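Local coordinates for protein short chain dehydrogenase (A0QTM2 homolog) (Mycobacterium thermoresistibile, PDB 3SC4) that probably catalyses NAD(P)-dependent oxidation or reduction of a substrate that is not established, at residues Asp95-Asn100 against Ala130-Cys135; Thr11-Gly16 against Ala37-Ser42; Trp195-Val200 against Cys245-Leu250. One frame throughout, in Å; residues are numbered along the deposited sequence. Where two conformers were deposited one is given.

Contact 1: residues Asp95-Asn100 against Ala130-Cys135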
loop_
_atom_site.group_PDB
_atom_site.type_symbol
_atom_site.label_atom_id
_atom_site.label_comp_id
_atom_site.label_asym_id
_atom_site.label_seq_id
_atom_site.Cartn_x
_atom_site.Cartn_y
_atom_site.Cartn_z
ATOM N N ASP B 95 21.731 -5.551 13.829
ATOM C CA ASP B 95 22.442 -5.142 12.635
ATOM C C ASP B 95 21.593 -5.261 11.390
ATOM O O ASP B 95 21.717 -4.436 10.490
ATOM C CB ASP B 95 23.680 -6.018 12.471
ATOM C CG ASP B 95 24.727 -5.722 13.513
ATOM O OD1 ASP B 95 25.249 -4.583 13.475
ATOM O OD2 ASP B 95 25.011 -6.606 14.367
ATOM N N ILE B 96 20.771 -6.317 11.343
ATOM C CA ILE B 96 20.025 -6.691 10.175
ATOM C C ILE B 96 18.558 -6.999 10.545
ATOM O O ILE B 96 18.280 -7.746 11.482
ATOM C CB ILE B 96 20.651 -7.925 9.522
ATOM C CG1 ILE B 96 22.111 -7.650 9.193
ATOM C CG2 ILE B 96 19.854 -8.346 8.236
ATOM C CD1 ILE B 96 22.871 -8.893 8.869
ATOM N N CYS B 97 17.636 -6.365 9.824
ATOM C CA CYS B 97 16.222 -6.629 9.937
ATOM C C CYS B 97 15.743 -7.132 8.582
ATOM O O CYS B 97 15.841 -6.409 7.593
ATOM C CB CYS B 97 15.492 -5.344 10.282
ATOM S SG CYS B 97 13.693 -5.536 10.343
ATOM N N VAL B 98 15.288 -8.377 8.520
ATOM C CA VAL B 98 14.744 -8.915 7.283
ATOM C C VAL B 98 13.250 -9.105 7.436
ATOM O O VAL B 98 12.813 -9.848 8.280
ATOM C CB VAL B 98 15.367 -10.255 6.905
ATOM C CG1 VAL B 98 14.625 -10.849 5.723
ATOM C CG2 VAL B 98 16.843 -10.082 6.594
ATOM N N ASN B 99 12.480 -8.419 6.605
ATOM C CA ASN B 99 11.033 -8.578 6.559
ATOM C C ASN B 99 10.671 -9.609 5.509
ATOM O O ASN B 99 10.603 -9.301 4.313
ATOM C CB ASN B 99 10.342 -7.244 6.251
ATOM C CG ASN B 99 10.572 -6.217 7.330
ATOM O OD1 ASN B 99 10.168 -6.412 8.464
ATOM N ND2 ASN B 99 11.229 -5.127 6.983
ATOM N N ASN B 100 10.467 -10.840 5.978
ATOM C CA ASN B 100 10.143 -11.977 5.105
ATOM C C ASN B 100 8.737 -12.561 5.323
ATOM O O ASN B 100 8.221 -13.179 4.443
ATOM C CB ASN B 100 11.226 -13.062 5.256
ATOM C CG ASN B 100 10.790 -14.442 4.704
ATOM O OD1 ASN B 100 10.567 -14.601 3.493
ATOM N ND2 ASN B 100 10.650 -15.433 5.607
ATOM N N ALA B 130 5.590 -2.426 11.484
ATOM C CA ALA B 130 5.781 -2.652 12.933
ATOM C C ALA B 130 7.161 -3.260 13.254
ATOM O O ALA B 130 7.881 -2.782 14.126
ATOM C CB ALA B 130 4.657 -3.539 13.482
ATOM N N VAL B 131 7.528 -4.303 12.526
ATOM C CA VAL B 131 8.827 -4.927 12.719
ATOM C C VAL B 131 9.966 -3.925 12.465
ATOM O O VAL B 131 10.889 -3.835 13.286
ATOM C CB VAL B 131 8.991 -6.168 11.801
ATOM C CG1 VAL B 131 10.454 -6.554 11.631
ATOM C CG2 VAL B 131 8.179 -7.344 12.346
ATOM N N SER B 132 9.896 -3.183 11.347
ATOM C CA SER B 132 10.947 -2.242 10.993
ATOM C C SER B 132 11.025 -1.125 12.016
ATOM O O SER B 132 12.091 -0.783 12.462
ATOM C CB SER B 132 10.755 -1.650 9.584
ATOM O OG SER B 132 10.833 -2.636 8.543
ATOM N N GLN B 133 9.883 -0.573 12.408
ATOM C CA GLN B 133 9.840 0.508 13.364
ATOM C C GLN B 133 10.451 0.089 14.669
ATOM O O GLN B 133 11.185 0.854 15.323
ATOM C CB GLN B 133 8.398 0.925 13.621
ATOM C CG GLN B 133 8.214 2.044 14.654
ATOM C CD GLN B 133 6.744 2.255 14.970
ATOM O OE1 GLN B 133 6.099 1.381 15.550
ATOM N NE2 GLN B 133 6.200 3.400 14.566
ATOM N N SER B 134 10.125 -1.118 15.082
ATOM C CA SER B 134 10.562 -1.562 16.386
ATOM C C SER B 134 12.068 -1.854 16.379
ATOM O O SER B 134 12.744 -1.626 17.384
ATOM C CB SER B 134 9.738 -2.761 16.834
ATOM O OG SER B 134 10.242 -3.276 18.031
ATOM N N CYS B 135 12.591 -2.324 15.244
ATOM C CA CYS B 135 14.023 -2.581 15.108
ATOM C C CYS B 135 14.881 -1.307 15.028
ATOM O O CYS B 135 16.000 -1.276 15.554
ATOM C CB CYS B 135 14.292 -3.446 13.872
ATOM S SG CYS B 135 13.947 -5.239 14.079
#
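Strand 96-99 and the last turns of helix 114-135 run almost exactly antiparallel, at 172°, with their axes 9.0 Å apart at closest approach. Such spacing lets side chains of alternate strand residues fill the gap: the CA-CB bonds of Cys97 and Asn99 point toward the helix, while those of Ile96 and Val98 point away from it, to side chains of strand 11-15. Cys97 holds SG anti to its backbone N, which sends the sulphur between two helix side chains one turn apart. It meets Val131 CG1 at 3.6 Å and Cys135 SG at 3.8 Å, the latter a van der Waals contact between sulphurs and far too long for a disulphide. This is one half of the Rossmann crossover from strand 96-99 through helix 114-135 to strand 146-149, and Asn99 and Asn100 open the sequence that corresponds to the NNAG motif of short chain dehydrogenases. Asn99 carries the polar end of the contact. Its ND2 donates to Ser132 OG over 3.0 Å at 148°, with the hydroxyl tilted 21° from the amide plane, and also bonds Thr149 OG1 on the next strand. Ser132 OG in turn bonds Thr128 O, so the buried amide is tied to the helix backbone through the serine. Turned the other way, Asn99 OD1 meets Val131 tip to tip, 3.2 Å from CG1. On another side of the same helix, Gln133 NE2 bonds Ile109 O of the second subunit.

Contact 2: residues Thr11-Gly16 against Ala37-Ser42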
loop_
_atom_site.group_PDB
_atom_site.type_symbol
_atom_site.label_atom_id
_atom_site.label_comp_id
_atom_site.label_asym_id
_atom_site.label_seq_id
_atom_site.Cartn_x
_atom_site.Cartn_y
_atom_site.Cartn_z
ATOM N N THR B 11 24.043 -9.375 14.343
ATOM C CA THR B 11 22.758 -9.879 14.788
ATOM C C THR B 11 21.659 -9.582 13.783
ATOM O O THR B 11 21.476 -8.439 13.405
ATOM C CB THR B 11 22.391 -9.257 16.123
ATOM O OG1 THR B 11 23.320 -9.715 17.111
ATOM C CG2 THR B 11 20.989 -9.669 16.546
ATOM N N MET B 12 20.924 -10.616 13.371
ATOM C CA MET B 12 19.751 -10.472 12.498
ATOM C C MET B 12 18.418 -10.733 13.195
ATOM O O MET B 12 18.281 -11.700 13.940
ATOM C CB MET B 12 19.842 -11.437 11.324
ATOM C CG MET B 12 18.610 -11.424 10.414
ATOM S SD MET B 12 18.979 -12.055 8.768
ATOM C CE MET B 12 18.945 -13.801 9.032
ATOM N N PHE B 13 17.438 -9.873 12.923
ATOM C CA PHE B 13 16.046 -10.110 13.280
ATOM C C PHE B 13 15.255 -10.422 12.009
ATOM O O PHE B 13 15.193 -9.601 11.104
ATOM C CB PHE B 13 15.444 -8.889 13.960
ATOM C CG PHE B 13 14.076 -9.150 14.557
ATOM C CD1 PHE B 13 13.945 -9.622 15.866
ATOM C CD2 PHE B 13 12.927 -8.936 13.813
ATOM C CE1 PHE B 13 12.701 -9.861 16.411
ATOM C CE2 PHE B 13 11.677 -9.188 14.348
ATOM C CZ PHE B 13 11.564 -9.639 15.665
ATOM N N ILE B 14 14.638 -11.588 11.942
ATOM C CA ILE B 14 13.927 -11.981 10.738
ATOM C C ILE B 14 12.506 -12.436 11.065
ATOM O O ILE B 14 12.294 -13.232 11.980
ATOM C CB ILE B 14 14.718 -13.047 9.919
ATOM C CG1 ILE B 14 14.002 -13.354 8.604
ATOM C CG2 ILE B 14 14.959 -14.309 10.713
ATOM C CD1 ILE B 14 14.789 -14.278 7.684
ATOM N N SER B 15 11.536 -11.847 10.361
ATOM C CA SER B 15 10.157 -12.286 10.427
ATOM C C SER B 15 10.033 -13.447 9.459
ATOM O O SER B 15 10.531 -13.412 8.317
ATOM C CB SER B 15 9.175 -11.185 10.049
ATOM O OG SER B 15 9.280 -10.871 8.668
ATOM N N GLY B 16 9.304 -14.441 9.940
ATOM C CA GLY B 16 9.325 -15.766 9.379
ATOM C C GLY B 16 10.614 -16.428 9.815
ATOM O O GLY B 16 11.038 -16.339 10.977
ATOM N N ALA B 37 17.636 -13.941 15.441
ATOM C CA ALA B 37 16.360 -14.088 16.138
ATOM C C ALA B 37 15.294 -14.225 15.075
ATOM O O ALA B 37 15.311 -13.495 14.083
ATOM C CB ALA B 37 16.073 -12.878 17.029
ATOM N N LEU B 38 14.395 -15.188 15.257
ATOM C CA LEU B 38 13.348 -15.460 14.282
ATOM C C LEU B 38 12.033 -15.481 15.025
ATOM O O LEU B 38 11.924 -16.085 16.098
ATOM C CB LEU B 38 13.597 -16.768 13.514
ATOM C CG LEU B 38 13.844 -18.120 14.215
ATOM C CD1 LEU B 38 13.795 -19.246 13.207
ATOM C CD2 LEU B 38 15.157 -18.171 14.905
ATOM N N VAL B 39 11.050 -14.776 14.478
ATOM C CA VAL B 39 9.750 -14.664 15.122
ATOM C C VAL B 39 8.661 -15.300 14.234
ATOM O O VAL B 39 8.601 -15.009 13.035
ATOM C CB VAL B 39 9.439 -13.189 15.461
ATOM C CG1 VAL B 39 9.222 -12.375 14.189
ATOM C CG2 VAL B 39 8.237 -13.092 16.367
ATOM N N ALA B 40 7.838 -16.179 14.810
ATOM C CA ALA B 40 6.642 -16.728 14.132
ATOM C C ALA B 40 5.431 -16.788 15.073
ATOM O O ALA B 40 5.573 -16.710 16.295
ATOM C CB ALA B 40 6.924 -18.101 13.557
ATOM N N LYS B 41 4.247 -16.925 14.490
ATOM C CA LYS B 41 3.004 -16.866 15.226
ATOM C C LYS B 41 2.843 -18.040 16.175
ATOM O O LYS B 41 2.394 -17.860 17.309
ATOM C CB LYS B 41 1.803 -16.810 14.272
ATOM C CG LYS B 41 0.415 -16.986 14.989
ATOM C CD LYS B 41 -0.719 -16.168 14.329
ATOM C CE LYS B 41 -2.127 -16.834 14.466
ATOM N NZ LYS B 41 -2.729 -16.808 15.830
ATOM N N SER B 42 3.219 -19.229 15.710
ATOM C CA SER B 42 3.052 -20.470 16.473
ATOM C C SER B 42 4.312 -21.335 16.359
ATOM O O SER B 42 5.088 -21.217 15.408
ATOM C CB SER B 42 1.806 -21.243 15.974
ATOM O OG SER B 42 1.617 -22.491 16.653
#
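Ala37 O is gripped twice by the neighbouring strand: Ile14 N donates to it over 2.9 Å, nearly along the C=O axis, and Phe13 CA adds a longer CA-H...O contact. Ile14 O is held in the same manner, by Val39 N at 3.2 Å and by Leu38 CA at 3.4 Å. The ladder begins at Ala37 N, which bonds Met12 O over 2.8 Å, and ends at Gly16 N, whose bond to Val39 O is more bent (136°) as the chain leaves the strand. These alternating bonds, with the axes 14° apart, establish parallel pairing of Phe13 with Ala37, Ile14 with Leu38 and Ser15 with Val39. On the face bearing Phe13, Ala37 and Val39, the benzyl group is anti to the backbone N (chi1 -170°) and its ring lies obliquely across the partner strand. CD1 is near Ala37 CB, and CZ is 3.9 Å from Val39 CG1; helix 77-91 covers this face. On the other face, Ile14 CG2 meets Leu38 CB at 4.0 Å, the two side chains crossing obliquely. Leu38 CB also lies 3.6 Å from Gly16 O, and beyond it the leucine packs on helix 53-63. Ser15 OG is engaged by the backbone N atoms of Asn100 and Ala101. Gly16, at a positive phi, begins the glycine-rich turn; a glycerol, probably from the crystallisation liquor, lies about 3 Å away between nearest atoms. Strand 11-15, helix 20-30 and strand 35-40 thus form the first beta-alpha-beta unit of the Rossmann fold, where relatives bind the dinucleotide.

Contact 3: residues Trp195-Val200 against Cys245-Leu250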
loop_
_atom_site.group_PDB
_atom_site.type_symbol
_atom_site.label_atom_id
_atom_site.label_comp_id
_atom_site.label_asym_id
_atom_site.label_seq_id
_atom_site.Cartn_x
_atom_site.Cartn_y
_atom_site.Cartn_z
ATOM N N TRP B 195 13.841 -9.346 -4.597
ATOM C CA TRP B 195 12.808 -10.173 -5.229
ATOM C C TRP B 195 13.442 -11.093 -6.296
ATOM O O TRP B 195 14.335 -10.667 -7.024
ATOM C CB TRP B 195 11.796 -9.233 -5.884
ATOM C CG TRP B 195 10.479 -9.852 -6.315
ATOM C CD1 TRP B 195 10.016 -9.960 -7.583
ATOM C CD2 TRP B 195 9.438 -10.334 -5.470
ATOM N NE1 TRP B 195 8.777 -10.513 -7.587
ATOM C CE2 TRP B 195 8.400 -10.766 -6.300
ATOM C CE3 TRP B 195 9.304 -10.482 -4.086
ATOM C CZ2 TRP B 195 7.222 -11.337 -5.801
ATOM C CZ3 TRP B 195 8.137 -11.044 -3.580
ATOM C CH2 TRP B 195 7.108 -11.469 -4.443
ATOM N N PRO B 196 12.990 -12.347 -6.407
ATOM C CA PRO B 196 13.615 -13.262 -7.339
ATOM C C PRO B 196 12.936 -13.225 -8.706
ATOM O O PRO B 196 11.757 -12.940 -8.802
ATOM C CB PRO B 196 13.379 -14.610 -6.670
ATOM C CG PRO B 196 12.056 -14.462 -6.032
ATOM C CD PRO B 196 11.909 -13.009 -5.664
ATOM N N ARG B 197 13.664 -13.541 -9.760
ATOM C CA ARG B 197 13.105 -13.433 -11.101
ATOM C C ARG B 197 12.231 -14.609 -11.471
ATOM O O ARG B 197 11.404 -14.495 -12.376
ATOM C CB ARG B 197 14.212 -13.329 -12.162
ATOM C CG ARG B 197 14.817 -11.984 -12.279
ATOM C CD ARG B 197 15.728 -11.907 -13.479
ATOM N NE ARG B 197 16.166 -10.538 -13.708
ATOM C CZ ARG B 197 15.632 -9.689 -14.585
ATOM N NH1 ARG B 197 14.608 -10.027 -15.358
ATOM N NH2 ARG B 197 16.130 -8.473 -14.694
ATOM N N THR B 198 12.453 -15.753 -10.835
ATOM C CA THR B 198 11.681 -16.944 -11.129
ATOM C C THR B 198 10.912 -17.336 -9.889
ATOM O O THR B 198 11.155 -16.792 -8.815
ATOM C CB THR B 198 12.593 -18.108 -11.468
ATOM O OG1 THR B 198 13.205 -18.584 -10.257
ATOM C CG2 THR B 198 13.656 -17.686 -12.484
ATOM N N THR B 199 10.007 -18.295 -10.008
ATOM C CA THR B 199 9.402 -18.882 -8.818
ATOM C C THR B 199 10.503 -19.653 -8.126
ATOM O O THR B 199 11.380 -20.175 -8.786
ATOM C CB THR B 199 8.280 -19.857 -9.149
ATOM O OG1 THR B 199 8.727 -20.766 -10.170
ATOM C CG2 THR B 199 7.108 -19.100 -9.655
ATOM N N VAL B 200 10.441 -19.707 -6.804
ATOM C CA VAL B 200 11.383 -20.471 -5.992
ATOM C C VAL B 200 10.705 -21.682 -5.388
ATOM O O VAL B 200 9.733 -21.543 -4.654
ATOM C CB VAL B 200 11.944 -19.625 -4.826
ATOM C CG1 VAL B 200 12.841 -20.492 -3.969
ATOM C CG2 VAL B 200 12.707 -18.411 -5.364
ATOM N N CYS B 245 17.106 -10.749 -7.428
ATOM C CA CYS B 245 18.188 -11.616 -6.961
ATOM C C CYS B 245 19.272 -11.861 -8.031
ATOM O O CYS B 245 20.454 -11.564 -7.839
ATOM C CB CYS B 245 17.631 -12.952 -6.476
ATOM S SG CYS B 245 16.596 -12.806 -4.992
ATOM N N GLU B 246 18.850 -12.391 -9.167
ATOM C CA GLU B 246 19.780 -12.756 -10.205
ATOM C C GLU B 246 20.649 -11.559 -10.634
ATOM O O GLU B 246 21.869 -11.682 -10.760
ATOM C CB GLU B 246 19.029 -13.345 -11.391
ATOM C CG GLU B 246 18.471 -14.736 -11.133
ATOM C CD GLU B 246 17.087 -14.733 -10.505
ATOM O OE1 GLU B 246 16.737 -13.765 -9.782
ATOM O OE2 GLU B 246 16.363 -15.733 -10.716
ATOM N N ASP B 247 20.034 -10.398 -10.799
ATOM C CA ASP B 247 20.783 -9.192 -11.160
ATOM C C ASP B 247 21.853 -8.855 -10.109
ATOM O O ASP B 247 22.984 -8.533 -10.440
ATOM C CB ASP B 247 19.838 -8.002 -11.374
ATOM C CG ASP B 247 18.758 -8.297 -12.385
ATOM O OD1 ASP B 247 18.190 -9.405 -12.345
ATOM O OD2 ASP B 247 18.455 -7.431 -13.228
ATOM N N VAL B 248 21.482 -8.926 -8.841
ATOM C CA VAL B 248 22.406 -8.628 -7.763
ATOM C C VAL B 248 23.590 -9.584 -7.832
ATOM O O VAL B 248 24.761 -9.174 -7.666
ATOM C CB VAL B 248 21.697 -8.730 -6.400
ATOM C CG1 VAL B 248 22.699 -8.771 -5.258
ATOM C CG2 VAL B 248 20.754 -7.567 -6.249
ATOM N N LEU B 249 23.284 -10.848 -8.103
ATOM C CA LEU B 249 24.312 -11.872 -8.148
ATOM C C LEU B 249 25.314 -11.653 -9.292
ATOM O O LEU B 249 26.507 -11.716 -9.055
ATOM C CB LEU B 249 23.686 -13.267 -8.174
ATOM C CG LEU B 249 23.110 -13.680 -6.792
ATOM C CD1 LEU B 249 22.143 -14.847 -6.928
ATOM C CD2 LEU B 249 24.218 -14.005 -5.751
ATOM N N LEU B 250 24.850 -11.361 -10.509
ATOM C CA LEU B 250 25.766 -11.040 -11.630
ATOM C C LEU B 250 26.629 -9.830 -11.359
ATOM O O LEU B 250 27.793 -9.820 -11.715
ATOM C CB LEU B 250 25.001 -10.760 -12.933
ATOM C CG LEU B 250 24.318 -11.965 -13.538
ATOM C CD1 LEU B 250 23.598 -11.571 -14.821
ATOM C CD2 LEU B 250 25.324 -13.061 -13.801
HETATM O O HOH W 1 14.478 -16.637 -9.074
#
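Tight packing is concentrated where Arg197 crosses the first turn of helix 245-252. Its chain is extended from CG to NE, bringing the guanidinium edge side-on to Asp247 with the two flat groups only 6° apart. NE donates to OD1 of Asp247 over 2.7 Å at 171°, and NH2 to OD2 of the same residue over 2.9 Å, each on a syn lone pair: a bidentate salt bridge that fixes the rotation of both groups. Arg197 NH1 turns to Ser276 O in the C-terminal region. At the backbone, Cys245 N reaches Trp195 O at 2.8 Å, from above the carbonyl plane, and Cys245 SG packs 3.8 Å from Pro196 CA. These contacts join the loop leaving strand 190-195 to the helix following strand 242-244, the last two strands of the Rossmann sheet. Glu246, bent at chi2 (88°), accepts Arg197 N on OE1 at 3.1 Å; OE2 has a salt bridge to Arg219, so the carboxylate is probably ionised. Toward Thr198 the contact becomes looser and water-mediated. Water 1 donates to Glu246 OE2 (2.7 Å) and Thr198 OG1 while accepting from Thr198 N, and the next residue, Thr199, is exposed.

In the fold
Contacts 1 and 2 meet in the middle of the parallel sheet, their centres 9 Å apart: strands 96-99 and 11-15 are neighbours, with Val98 N 2.9 Å from Phe13 O, a probable hydrogen bond. Contact 2 is strand against strand and relies on backbone bonds, whereas contact 1 is strand against helix and relies on small side chains with a single amide-hydroxyl bond. Contact 3, about 22 Å from contact 1 between centres and across the chain's centre, ties a loop to a helix at the far end of the sheet. All three are largely buried, yet only contact 3 joins its segments by a salt bridge and a bridging water.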